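Local coordinates for leucine aminopeptidase (Fimbriiglobus ruber, PDB 7D1B), which probably acts as a zinc-dependent glutaminyl cyclase of the M28 peptidase family, converting N-terminal glutamine of peptides into pyroglutamate, at residues V58-D63 against L162-A167; A153-A158 against K306-L311; A240-E245 against G320-D325. All coordinates share one frame; numbering follows the deposited sequence. Where two conformers were deposited one is given.

Contact 1: V58-D63 against L162-A167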
loop_
_atom_site.group_PDB
_atom_site.type_symbol
_atom_site.label_atom_id
_atom_site.label_comp_id
_atom_site.label_asym_id
_atom_site.label_seq_id
_atom_site.Cartn_x
_atom_site.Cartn_y
_atom_site.Cartn_z
ATOM N N VAL A 58 -7.214 9.134 6.981
ATOM C CA VAL A 58 -7.939 8.892 5.726
ATOM C C VAL A 58 -8.737 10.130 5.334
ATOM O O VAL A 58 -8.719 10.570 4.175
ATOM C CB VAL A 58 -8.860 7.662 5.813
ATOM C CG1 VAL A 58 -9.619 7.505 4.495
ATOM C CG2 VAL A 58 -8.069 6.406 6.124
ATOM N N GLN A 59 -9.489 10.682 6.293
ATOM C CA GLN A 59 -10.304 11.858 6.007
ATOM C C GLN A 59 -9.437 13.022 5.544
ATOM O O GLN A 59 -9.810 13.756 4.624
ATOM C CB GLN A 59 -11.092 12.245 7.254
ATOM C CG GLN A 59 -12.077 13.378 7.012
ATOM C CD GLN A 59 -13.252 12.922 6.172
ATOM O OE1 GLN A 59 -13.962 11.986 6.551
ATOM N NE2 GLN A 59 -13.456 13.563 5.025
ATOM N N GLN A 60 -8.283 13.220 6.178
ATOM C CA GLN A 60 -7.413 14.335 5.810
ATOM C C GLN A 60 -6.935 14.211 4.370
ATOM O O GLN A 60 -6.960 15.183 3.587
ATOM C CB GLN A 60 -6.221 14.373 6.764
ATOM C CG GLN A 60 -5.228 15.461 6.429
ATOM C CD GLN A 60 -4.020 15.500 7.348
ATOM O OE1 GLN A 60 -3.907 14.713 8.298
ATOM N NE2 GLN A 60 -3.104 16.427 7.069
ATOM N N LEU A 61 -6.490 13.001 3.997
ATOM C CA LEU A 61 -6.019 12.800 2.631
ATOM C C LEU A 61 -7.159 12.966 1.636
ATOM O O LEU A 61 -6.996 13.615 0.596
ATOM C CB LEU A 61 -5.332 11.439 2.494
ATOM C CG LEU A 61 -4.037 11.282 3.298
ATOM C CD1 LEU A 61 -3.514 9.871 3.171
ATOM C CD2 LEU A 61 -2.973 12.275 2.843
ATOM N N CYS A 62 -8.339 12.426 1.948
ATOM C CA CYS A 62 -9.470 12.609 1.046
ATOM C C CYS A 62 -9.899 14.068 0.957
ATOM O O CYS A 62 -10.369 14.500 -0.097
ATOM C CB CYS A 62 -10.647 11.723 1.451
ATOM S SG CYS A 62 -10.372 9.965 1.183
ATOM N N ASP A 63 -9.724 14.839 2.029
ATOM C CA ASP A 63 -10.100 16.245 2.036
ATOM C C ASP A 63 -9.199 17.088 1.150
ATOM O O ASP A 63 -9.554 18.229 0.850
ATOM C CB ASP A 63 -10.086 16.788 3.466
ATOM C CG ASP A 63 -11.303 16.364 4.271
ATOM O OD1 ASP A 63 -12.264 15.814 3.701
ATOM O OD2 ASP A 63 -11.293 16.588 5.494
ATOM N N LEU A 162 -2.668 4.459 6.992
ATOM C CA LEU A 162 -2.143 3.526 7.975
ATOM C C LEU A 162 -0.658 3.764 8.190
ATOM O O LEU A 162 -0.182 3.698 9.321
ATOM C CB LEU A 162 -2.442 2.081 7.581
ATOM C CG LEU A 162 -1.913 1.035 8.586
ATOM C CD1 LEU A 162 -2.454 1.285 10.011
ATOM C CD2 LEU A 162 -2.277 -0.368 8.139
ATOM N N MET A 163 0.091 4.073 7.121
ATOM C CA MET A 163 1.492 4.456 7.303
ATOM C C MET A 163 1.614 5.696 8.182
ATOM O O MET A 163 2.512 5.774 9.031
ATOM C CB MET A 163 2.168 4.712 5.958
ATOM C CG MET A 163 2.357 3.508 5.088
ATOM S SD MET A 163 2.937 4.062 3.498
ATOM C CE MET A 163 2.919 2.510 2.590
ATOM N N MET A 164 0.728 6.683 7.985
ATOM C CA MET A 164 0.756 7.867 8.850
ATOM C C MET A 164 0.546 7.484 10.308
ATOM O O MET A 164 1.225 8.008 11.192
ATOM C CB MET A 164 -0.295 8.875 8.399
ATOM C CG MET A 164 0.015 9.530 7.063
ATOM S SD MET A 164 -1.256 10.718 6.548
ATOM C CE MET A 164 -0.810 12.102 7.589
ATOM N N GLU A 165 -0.395 6.577 10.579
ATOM C CA GLU A 165 -0.595 6.125 11.955
ATOM C C GLU A 165 0.633 5.379 12.471
ATOM O O GLU A 165 1.124 5.650 13.573
ATOM C CB GLU A 165 -1.857 5.269 12.080
ATOM C CG GLU A 165 -2.009 4.634 13.470
ATOM C CD GLU A 165 -2.096 5.651 14.604
ATOM O OE1 GLU A 165 -2.489 6.801 14.331
ATOM O OE2 GLU A 165 -1.786 5.272 15.771
ATOM N N LEU A 166 1.137 4.423 11.687
ATOM C CA LEU A 166 2.282 3.628 12.115
ATOM C C LEU A 166 3.481 4.504 12.419
ATOM O O LEU A 166 4.275 4.185 13.317
ATOM C CB LEU A 166 2.656 2.605 11.035
ATOM C CG LEU A 166 1.700 1.428 10.853
ATOM C CD1 LEU A 166 2.119 0.613 9.642
ATOM C CD2 LEU A 166 1.661 0.564 12.094
ATOM N N ALA A 167 3.643 5.604 11.683
ATOM C CA ALA A 167 4.788 6.476 11.899
ATOM C C ALA A 167 4.874 7.006 13.326
ATOM O O ALA A 167 5.969 7.324 13.776
ATOM C CB ALA A 167 4.739 7.636 10.908
#
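Met164 of helix 153-167 reaches across to Leu61 and Gln60 of helix 51-63, joining two helices of the alpha/beta fold of the M28 zinc peptidases. The joint is small: 114 Å² of surface is buried, and these three side chains make all the contacts within 4.5 Å.

Traced outward, Met164 starts from a CB that is directed at the other helix. CG lies anti to the carbonyl carbon (chi1 -69°), and the chain stays extended through chi2. CB and CG still stand back from the partner helix; Met164 CG is 5.3 Å from Leu61 CD1. The first atom to touch is the sulfur, with Met164 SD 4.1 Å from Leu61 CD1. CD2 of the same leucine is slightly farther off, 4.4 Å from Met164 SD, so the sulfur rests against the whole isopropyl end. Here the two side chains run past each other in opposite directions. A bend at chi3 (78°) then turns the methyl away from this line towards Gln60, placing Met164 CE 4.1 Å from Gln60 OE1. Gln60 is extended and crosses the methionine nearly at right angles, so its amide end meets the methyl at the partly exposed margin of the contact.

Helix 72-87 packs on the same joint: Leu81 packs on Met164, Val80 packs on Gln60, and His84 NE2 hydrogen-bonds to Met164 O. Leu61 also lies against Thr157 and Ala160, earlier turns of helix 153-167.

One turn separates Gln59 from Asp63, and Gln59 NE2 donates to Asp63 OD1 at 2.9 Å, leaving in its own amide plane but arriving 37° out of the carboxylate plane.

Contact 2: A153-A158 against K306-L311. With ZN (zinc ion), chain B.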
loop_
_atom_site.group_PDB
_atom_site.type_symbol
_atom_site.label_atom_id
_atom_site.label_comp_id
_atom_site.label_asym_id
_atom_site.label_seq_id
_atom_site.Cartn_x
_atom_site.Cartn_y
_atom_site.Cartn_z
ATOM N N ALA A 153 -11.176 6.211 -0.946
ATOM C CA ALA A 153 -10.757 6.157 0.459
ATOM C C ALA A 153 -10.070 4.842 0.821
ATOM O O ALA A 153 -9.075 4.845 1.552
ATOM C CB ALA A 153 -11.948 6.367 1.381
ATOM N N ASN A 154 -10.604 3.714 0.363
ATOM C CA ASN A 154 -10.065 2.401 0.703
ATOM C C ASN A 154 -9.058 1.900 -0.327
ATOM O O ASN A 154 -8.685 0.731 -0.296
ATOM C CB ASN A 154 -11.217 1.402 0.833
ATOM C CG ASN A 154 -10.825 0.116 1.556
ATOM O OD1 ASN A 154 -9.988 0.115 2.474
ATOM N ND2 ASN A 154 -11.448 -0.989 1.158
ATOM N N ASP A 155 -8.625 2.753 -1.244
ATOM C CA ASP A 155 -7.906 2.314 -2.433
ATOM C C ASP A 155 -6.693 3.227 -2.555
ATOM O O ASP A 155 -6.775 4.343 -3.082
ATOM C CB ASP A 155 -8.888 2.398 -3.590
ATOM C CG ASP A 155 -8.335 1.877 -4.897
ATOM O OD1 ASP A 155 -7.117 1.629 -5.020
ATOM O OD2 ASP A 155 -9.156 1.734 -5.860
ATOM N N GLY A 156 -5.567 2.772 -2.012
ATOM C CA GLY A 156 -4.374 3.590 -1.860
ATOM C C GLY A 156 -4.422 4.471 -0.629
ATOM O O GLY A 156 -3.546 4.389 0.235
ATOM N N THR A 157 -5.474 5.288 -0.515
ATOM C CA THR A 157 -5.533 6.298 0.536
ATOM C C THR A 157 -5.384 5.647 1.901
ATOM O O THR A 157 -4.628 6.130 2.750
ATOM C CB THR A 157 -6.854 7.063 0.457
ATOM O OG1 THR A 157 -7.095 7.455 -0.898
ATOM C CG2 THR A 157 -6.784 8.294 1.329
ATOM N N ALA A 158 -6.129 4.564 2.148
ATOM C CA ALA A 158 -6.096 3.959 3.477
ATOM C C ALA A 158 -4.726 3.388 3.806
ATOM O O ALA A 158 -4.342 3.376 4.981
ATOM C CB ALA A 158 -7.175 2.889 3.611
ATOM N N LYS A 306 -16.981 -3.770 -1.630
ATOM C CA LYS A 306 -18.205 -3.483 -2.362
ATOM C C LYS A 306 -18.223 -2.097 -2.984
ATOM O O LYS A 306 -19.030 -1.861 -3.882
ATOM C CB LYS A 306 -19.451 -3.688 -1.497
ATOM C CG LYS A 306 -19.614 -2.714 -0.384
ATOM C CD LYS A 306 -20.872 -3.016 0.422
ATOM C CE LYS A 306 -20.747 -4.350 1.143
ATOM N NZ LYS A 306 -21.852 -4.538 2.129
ATOM N N HIS A 307 -17.381 -1.170 -2.531
ATOM C CA HIS A 307 -17.366 0.182 -3.076
ATOM C C HIS A 307 -16.210 0.418 -4.036
ATOM O O HIS A 307 -15.888 1.572 -4.350
ATOM C CB HIS A 307 -17.433 1.212 -1.953
ATOM C CG HIS A 307 -18.635 1.025 -1.106
ATOM N ND1 HIS A 307 -19.890 1.428 -1.513
ATOM C CD2 HIS A 307 -18.800 0.375 0.070
ATOM C CE1 HIS A 307 -20.768 1.080 -0.590
ATOM N NE2 HIS A 307 -20.133 0.441 0.375
ATOM N N TRP A 308 -15.589 -0.659 -4.509
ATOM C CA TRP A 308 -14.445 -0.567 -5.411
ATOM C C TRP A 308 -14.781 0.244 -6.659
ATOM O O TRP A 308 -15.711 -0.092 -7.404
ATOM C CB TRP A 308 -14.065 -1.983 -5.802
ATOM C CG TRP A 308 -12.891 -2.075 -6.731
ATOM C CD1 TRP A 308 -11.611 -1.654 -6.500
ATOM C CD2 TRP A 308 -12.893 -2.663 -8.038
ATOM N NE1 TRP A 308 -10.820 -1.954 -7.585
ATOM C CE2 TRP A 308 -11.579 -2.579 -8.538
ATOM C CE3 TRP A 308 -13.881 -3.267 -8.828
ATOM C CZ2 TRP A 308 -11.227 -3.057 -9.808
ATOM C CZ3 TRP A 308 -13.533 -3.736 -10.086
ATOM C CH2 TRP A 308 -12.217 -3.637 -10.556
ATOM N N HIS A 309 -14.022 1.319 -6.867
ATOM C CA HIS A 309 -14.177 2.185 -8.037
ATOM C C HIS A 309 -15.592 2.749 -8.168
ATOM O O HIS A 309 -16.061 3.026 -9.281
ATOM C CB HIS A 309 -13.671 1.491 -9.306
ATOM C CG HIS A 309 -12.198 1.223 -9.249
ATOM N ND1 HIS A 309 -11.517 0.492 -10.199
ATOM C CD2 HIS A 309 -11.269 1.617 -8.338
ATOM C CE1 HIS A 309 -10.239 0.416 -9.846
ATOM N NE2 HIS A 309 -10.056 1.115 -8.741
ATOM N N LEU A 310 -16.257 2.964 -7.028
ATOM C CA LEU A 310 -17.522 3.683 -6.946
ATOM C C LEU A 310 -17.321 4.978 -6.177
ATOM O O LEU A 310 -16.430 5.086 -5.326
ATOM C CB LEU A 310 -18.619 2.855 -6.255
ATOM C CG LEU A 310 -18.979 1.552 -6.963
ATOM C CD1 LEU A 310 -20.033 0.777 -6.159
ATOM C CD2 LEU A 310 -19.498 1.817 -8.376
ATOM N N LEU A 311 -18.194 5.955 -6.450
ATOM C CA LEU A 311 -18.115 7.226 -5.735
ATOM C C LEU A 311 -18.340 7.064 -4.242
ATOM O O LEU A 311 -17.952 7.950 -3.467
ATOM C CB LEU A 311 -19.121 8.223 -6.305
ATOM C CG LEU A 311 -18.804 8.648 -7.739
ATOM C CD1 LEU A 311 -19.970 9.418 -8.330
ATOM C CD2 LEU A 311 -17.531 9.487 -7.778
HETATM ZN ZN ZN B . -8.386 1.212 -7.587
HETATM O O HOH W 1 -11.956 1.843 -4.983
HETATM O O HOH W 2 -7.979 -0.835 -7.297
#
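Asp155 and His309 meet through a shared zinc ion. Asp155 OD2 and His309 NE2 each bind the zinc at 2.0 Å. The two bonds meet at the metal at about 101°. Asp155 OD1 stays 2.9 Å from the zinc, which makes the carboxylate monodentate, and His130 NE2 hydrogen-bonds to OD1 as a second-shell partner. The short separation of Asp155 OD2 and His309 NE2, 3.1 Å, follows from their common metal and is no hydrogen bond; carboxylate and imidazole planes are only 15° apart. Water 2 and Glu188 OE2 complete four ligands.

This is the zinc site of the M28 fold, here with one ion, as in glutaminyl cyclases, set where the wide pi-type turn at 153-157 of helix 153-167 faces the loop that follows strand 297-300. With chi1 at -176°, Asp155 holds CG opposite its own amide nitrogen, which carries the carboxylate towards that loop. On the loop side a type II turn from His307 to Leu310 has His309 at its third position.

Waters add two further links. Water 1 donates to Asp155 OD2 and accepts from His309 N, tying carboxylate to backbone beside the metal. Water 2 accepts from Trp308 NE1 at 3.1 Å, lying in the indole plane.

Between the rings, Trp308 NE1 sits 3.3 Å above the imidazole plane of His309, over its centre.

Contact 3: A240-E245 against G320-D325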
loop_
_atom_site.group_PDB
_atom_site.type_symbol
_atom_site.label_atom_id
_atom_site.label_comp_id
_atom_site.label_asym_id
_atom_site.label_seq_id
_atom_site.Cartn_x
_atom_site.Cartn_y
_atom_site.Cartn_z
ATOM N N ALA A 240 -13.665 -6.704 6.459
ATOM C CA ALA A 240 -12.884 -7.120 5.301
ATOM C C ALA A 240 -12.503 -8.594 5.388
ATOM O O ALA A 240 -12.249 -9.134 6.474
ATOM C CB ALA A 240 -11.607 -6.277 5.218
ATOM N N ARG A 241 -12.460 -9.239 4.229
ATOM C CA ARG A 241 -12.025 -10.627 4.097
ATOM C C ARG A 241 -10.696 -10.627 3.349
ATOM O O ARG A 241 -10.665 -10.544 2.117
ATOM C CB ARG A 241 -13.093 -11.447 3.375
ATOM C CG ARG A 241 -12.680 -12.878 3.116
ATOM C CD ARG A 241 -13.785 -13.642 2.343
ATOM N NE ARG A 241 -13.277 -14.906 1.802
ATOM C CZ ARG A 241 -12.596 -15.019 0.659
ATOM N NH1 ARG A 241 -12.383 -13.954 -0.101
ATOM N NH2 ARG A 241 -12.123 -16.199 0.281
ATOM N N LEU A 242 -9.596 -10.672 4.102
ATOM C CA LEU A 242 -8.240 -10.609 3.542
ATOM C C LEU A 242 -7.804 -12.041 3.272
ATOM O O LEU A 242 -7.279 -12.733 4.145
ATOM C CB LEU A 242 -7.292 -9.854 4.479
ATOM C CG LEU A 242 -7.724 -8.429 4.856
ATOM C CD1 LEU A 242 -6.735 -7.827 5.844
ATOM C CD2 LEU A 242 -7.900 -7.535 3.625
ATOM N N ALA A 243 -8.084 -12.498 2.053
ATOM C CA ALA A 243 -7.818 -13.861 1.628
ATOM C C ALA A 243 -6.521 -13.925 0.828
ATOM O O ALA A 243 -5.829 -12.928 0.627
ATOM C CB ALA A 243 -9.026 -14.424 0.863
ATOM N N MET A 244 -6.183 -15.127 0.377
ATOM C CA MET A 244 -4.888 -15.391 -0.232
ATOM C C MET A 244 -5.029 -15.406 -1.750
ATOM O O MET A 244 -5.737 -16.244 -2.311
ATOM C CB MET A 244 -4.370 -16.726 0.281
ATOM C CG MET A 244 -4.167 -16.704 1.783
ATOM S SD MET A 244 -3.784 -18.344 2.403
ATOM C CE MET A 244 -3.190 -17.940 4.049
ATOM N N GLU A 245 -4.368 -14.474 -2.424
ATOM C CA GLU A 245 -4.443 -14.517 -3.885
ATOM C C GLU A 245 -3.180 -15.095 -4.478
ATOM O O GLU A 245 -2.151 -15.211 -3.811
ATOM C CB GLU A 245 -4.899 -13.241 -4.606
ATOM C CG GLU A 245 -3.937 -12.047 -4.594
ATOM C CD GLU A 245 -2.743 -12.179 -5.548
ATOM O OE1 GLU A 245 -1.615 -11.937 -5.083
ATOM O OE2 GLU A 245 -2.917 -12.554 -6.732
ATOM N N GLY A 320 -11.691 1.914 11.704
ATOM C CA GLY A 320 -10.465 2.122 12.459
ATOM C C GLY A 320 -9.944 0.852 13.102
ATOM O O GLY A 320 -8.736 0.634 13.161
ATOM N N LYS A 321 -10.849 -0.003 13.593
ATOM C CA LYS A 321 -10.419 -1.267 14.177
ATOM C C LYS A 321 -9.737 -2.145 13.137
ATOM O O LYS A 321 -8.723 -2.790 13.422
ATOM C CB LYS A 321 -11.606 -1.999 14.797
ATOM C CG LYS A 321 -11.354 -3.510 15.030
ATOM C CD LYS A 321 -10.562 -3.925 16.261
ATOM C CE LYS A 321 -10.498 -5.447 16.308
ATOM N NZ LYS A 321 -9.341 -5.929 17.082
ATOM N N GLN A 322 -10.272 -2.176 11.919
ATOM C CA GLN A 322 -9.637 -2.941 10.855
ATOM C C GLN A 322 -8.251 -2.387 10.538
ATOM O O GLN A 322 -7.291 -3.157 10.349
ATOM C CB GLN A 322 -10.539 -2.922 9.624
ATOM C CG GLN A 322 -9.983 -3.637 8.401
ATOM C CD GLN A 322 -9.716 -5.120 8.612
ATOM O OE1 GLN A 322 -10.270 -5.759 9.520
ATOM N NE2 GLN A 322 -8.865 -5.687 7.769
ATOM N N MET A 323 -8.113 -1.055 10.512
ATOM C CA MET A 323 -6.803 -0.458 10.284
ATOM C C MET A 323 -5.820 -0.861 11.376
ATOM O O MET A 323 -4.672 -1.198 11.090
ATOM C CB MET A 323 -6.925 1.062 10.216
ATOM C CG MET A 323 -7.711 1.523 9.033
ATOM S SD MET A 323 -7.659 3.263 8.675
ATOM C CE MET A 323 -5.969 3.552 8.155
ATOM N N VAL A 324 -6.253 -0.809 12.639
ATOM C CA VAL A 324 -5.383 -1.161 13.760
ATOM C C VAL A 324 -4.965 -2.623 13.677
ATOM O O VAL A 324 -3.798 -2.964 13.917
ATOM C CB VAL A 324 -6.083 -0.835 15.099
ATOM C CG1 VAL A 324 -5.389 -1.549 16.269
ATOM C CG2 VAL A 324 -6.146 0.678 15.325
ATOM N N ASP A 325 -5.908 -3.513 13.343
ATOM C CA ASP A 325 -5.572 -4.929 13.221
ATOM C C ASP A 325 -4.484 -5.136 12.173
ATOM O O ASP A 325 -3.495 -5.846 12.408
ATOM C CB ASP A 325 -6.801 -5.736 12.811
ATOM C CG ASP A 325 -7.725 -6.085 13.943
ATOM O OD1 ASP A 325 -7.458 -5.764 15.115
ATOM O OD2 ASP A 325 -8.760 -6.690 13.628
#
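The amide nitrogen of Gln322, on helix 320-336, lies against two apolar groups, Ala240 in the loop just before strand 242-244 and Leu242 at its start. Leu242 CD1 is 3.6 Å from Gln322 NE2, and Ala240 CB is 3.8 Å from the same nitrogen. The CB atoms of Ala240 and Leu242 are directed at the helix, and Leu242 and Gln322 come together from opposite directions. A bend at chi2 (61°) in an otherwise outreaching glutamine swings the amide into this place.

In the next shell, Gln322 NE2 donates to Phe235 O and is also hydrogen-bonded to Ser270 OG, while a bound glycerol, probably from the crystallisation liquor, hydrogen-bonds to Gln322 OE1. Leu242 is held by backbone hydrogen bonds to Ser270 and Val272, so Ser270 is bonded to both partners, through its backbone to Leu242 and through OG to the amide, and probably helps to set them against each other. Farther out, Ser319 OG hydrogen-bonds to Gln322 N.

Contact across the two segments is thus van der Waals in kind, yet the buried NE2 is satisfied. Because Phe235 O can only accept, the amide must present its nitrogen there, which settles which end of the amide points that way.

In the fold
From the N terminus, helix 51-63 enters first, and contact 1 closes a loop of 98 residues when it meets helix 153-167; helix 72-87 and three strands of the sheet lie between. Contact 2 opens at the start of that same helix, before contact 1 has closed, and ends in the loop after strand 297-300, so the two cross. Contact 3 opens at 240 inside the span of contact 2 and closes at helix 320-336 beyond it, crossing contact 2 but following contact 1 in series. In the conformer given, Met323 packs on Val58 and Ala158, and its backbone O meets Leu162 CD1, bringing helices 51-63, 153-167 and 320-336 together.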